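Local coordinates for protein dendroaspis polylepis MT9 (Dendroaspis polylepis, PDB 6R5M) that antagonizes the type 2 muscarinic acetylcholine receptor and reverses the arterial relaxation evoked by agonists of that receptor, at residues 25-29 with 30-34. Sequence-based numbering, arbitrary orientation. Where two conformers were deposited one is given.
Sequences MSVRG and WIIGR. With SO4 (sulfate ion), chain D.
M25 to V27 and W30 to R34 run antiparallel as the end of a hairpin, joined by a type I' turn from V27 to W30, with a classic beta bulge where I32 and G33 share M25 as partner. The I32 side chain packs against M25 and V27. I32 CG1 sits between its backbone N and carbonyl carbon (chi1 60°), within 3.7 Å of M25 CG. I32 CG2 meets V27 CG1 at 3.6 Å. M25 is buried, its side chain also touching P39, A41 and V47. At the turn, V27 O lies at the edge of the W30 indole, 3.5 Å from W30 CD1. This hairpin is the central finger of the three-finger toxin fold, and strand 45-50 flanks it beside 22-27. V27 N gives a nearly straight hydrogen bond to W30 O (2.9 Å). The return hydrogen bond, W30 N to V27 O, is more bent, and its donor stands above the carbonyl plane. Further along, M25 N hydrogen-bonds to G33 O at 2.8 Å. M25 O accepts two hydrogen bonds, from I32 N at 2.8 Å and more loosely from G33 N at 3.3 Å, both on the same face of its plane. R34 points away from M25-G29. Its NH1 and NH2 hydrogen-bond to O4 and O2 of a sulfate, probably picked up from the crystallisation solution, with R34 NH2 to O2 at 2.7 Å. R34 NE hydrogen-bonds to Q6 OE1, and G12 N also hydrogen-bonds to the sulfate.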
loop_
_atom_site.group_PDB
_atom_site.type_symbol
_atom_site.label_atom_id
_atom_site.label_comp_id
_atom_site.label_asym_id
_atom_site.label_seq_id
_atom_site.Cartn_x
_atom_site.Cartn_y
_atom_site.Cartn_z
ATOM N N MET A 25 1.589 0.014 4.358
ATOM C CA MET A 25 1.571 -0.360 5.763
ATOM C C MET A 25 2.977 -0.672 6.244
ATOM O O MET A 25 3.696 -1.442 5.590
ATOM C CB MET A 25 0.611 -1.535 5.997
ATOM C CG MET A 25 0.281 -1.742 7.474
ATOM S SD MET A 25 -0.941 -3.038 7.730
ATOM C CE MET A 25 -2.422 -2.079 7.645
ATOM N N SER A 26 3.383 -0.040 7.360
ATOM C CA SER A 26 4.711 -0.222 7.943
ATOM C C SER A 26 4.735 -0.399 9.462
ATOM O O SER A 26 3.822 0.043 10.165
ATOM C CB SER A 26 5.688 0.852 7.463
ATOM O OG SER A 26 5.372 2.127 7.990
ATOM N N VAL A 27 5.791 -1.052 9.958
ATOM C CA VAL A 27 6.088 -1.229 11.384
ATOM C C VAL A 27 7.582 -0.947 11.560
ATOM O O VAL A 27 8.416 -1.584 10.911
ATOM C CB VAL A 27 5.593 -2.548 12.056
ATOM C CG1 VAL A 27 6.132 -3.786 11.376
ATOM C CG2 VAL A 27 5.907 -2.574 13.549
ATOM N N ARG A 28 7.926 0.043 12.406
ATOM C CA ARG A 28 9.308 0.495 12.643
ATOM C C ARG A 28 10.002 0.893 11.307
ATOM O O ARG A 28 11.192 0.653 11.161
ATOM C CB ARG A 28 10.140 -0.580 13.409
ATOM C CG ARG A 28 10.168 -0.442 14.928
ATOM C CD ARG A 28 10.933 -1.604 15.557
ATOM N NE ARG A 28 11.024 -1.506 17.018
ATOM C CZ ARG A 28 11.299 -2.530 17.827
ATOM N NH1 ARG A 28 11.478 -3.748 17.331
ATOM N NH2 ARG A 28 11.345 -2.353 19.139
ATOM N N GLY A 29 9.259 1.457 10.351
ATOM C CA GLY A 29 9.793 1.827 9.033
ATOM C C GLY A 29 9.810 0.718 7.996
ATOM O O GLY A 29 9.861 0.996 6.793
ATOM N N TRP A 30 9.761 -0.545 8.454
ATOM C CA TRP A 30 9.746 -1.731 7.600
ATOM C C TRP A 30 8.360 -1.907 6.967
ATOM O O TRP A 30 7.357 -2.005 7.683
ATOM C CB TRP A 30 10.126 -2.993 8.396
ATOM C CG TRP A 30 11.452 -2.902 9.086
ATOM C CD1 TRP A 30 11.666 -2.647 10.407
ATOM C CD2 TRP A 30 12.748 -3.002 8.477
ATOM N NE1 TRP A 30 13.015 -2.611 10.669
ATOM C CE2 TRP A 30 13.704 -2.827 9.501
ATOM C CE3 TRP A 30 13.197 -3.213 7.158
ATOM C CZ2 TRP A 30 15.083 -2.843 9.249
ATOM C CZ3 TRP A 30 14.562 -3.204 6.905
ATOM C CH2 TRP A 30 15.488 -3.012 7.940
ATOM N N ILE A 31 8.315 -1.968 5.629
ATOM C CA ILE A 31 7.082 -2.159 4.867
ATOM C C ILE A 31 6.554 -3.589 5.042
ATOM O O ILE A 31 7.246 -4.554 4.722
ATOM C CB ILE A 31 7.248 -1.752 3.378
ATOM C CG1 ILE A 31 7.625 -0.271 3.238
ATOM C CG2 ILE A 31 5.975 -2.054 2.584
ATOM C CD1 ILE A 31 8.723 -0.017 2.375
ATOM N N ILE A 32 5.337 -3.713 5.586
ATOM C CA ILE A 32 4.687 -5.010 5.788
ATOM C C ILE A 32 3.632 -5.271 4.699
ATOM O O ILE A 32 3.156 -6.401 4.557
ATOM C CB ILE A 32 4.151 -5.237 7.225
ATOM C CG1 ILE A 32 3.106 -4.192 7.650
ATOM C CG2 ILE A 32 5.282 -5.315 8.222
ATOM C CD1 ILE A 32 2.297 -4.592 8.906
ATOM N N GLY A 33 3.313 -4.241 3.924
ATOM C CA GLY A 33 2.359 -4.350 2.831
ATOM C C GLY A 33 2.138 -3.074 2.051
ATOM O O GLY A 33 2.348 -1.970 2.556
ATOM N N ARG A 34 1.738 -3.238 0.792
ATOM C CA ARG A 34 1.410 -2.174 -0.155
ATOM C C ARG A 34 0.373 -2.780 -1.072
ATOM O O ARG A 34 0.613 -3.847 -1.651
ATOM C CB ARG A 34 2.626 -1.730 -0.993
ATOM C CG ARG A 34 3.643 -0.828 -0.295
ATOM C CD ARG A 34 4.602 -0.164 -1.275
ATOM N NE ARG A 34 5.216 -1.145 -2.169
ATOM C CZ ARG A 34 5.885 -0.851 -3.280
ATOM N NH1 ARG A 34 6.073 0.415 -3.639
ATOM N NH2 ARG A 34 6.383 -1.819 -4.033
HETATM S S SO4 D . 8.616 -0.379 -6.205
HETATM O O1 SO4 D . 9.310 -0.131 -7.487
HETATM O O2 SO4 D . 8.008 -1.709 -6.248
HETATM O O3 SO4 D . 9.577 -0.313 -5.113
HETATM O O4 SO4 D . 7.574 0.632 -5.999
#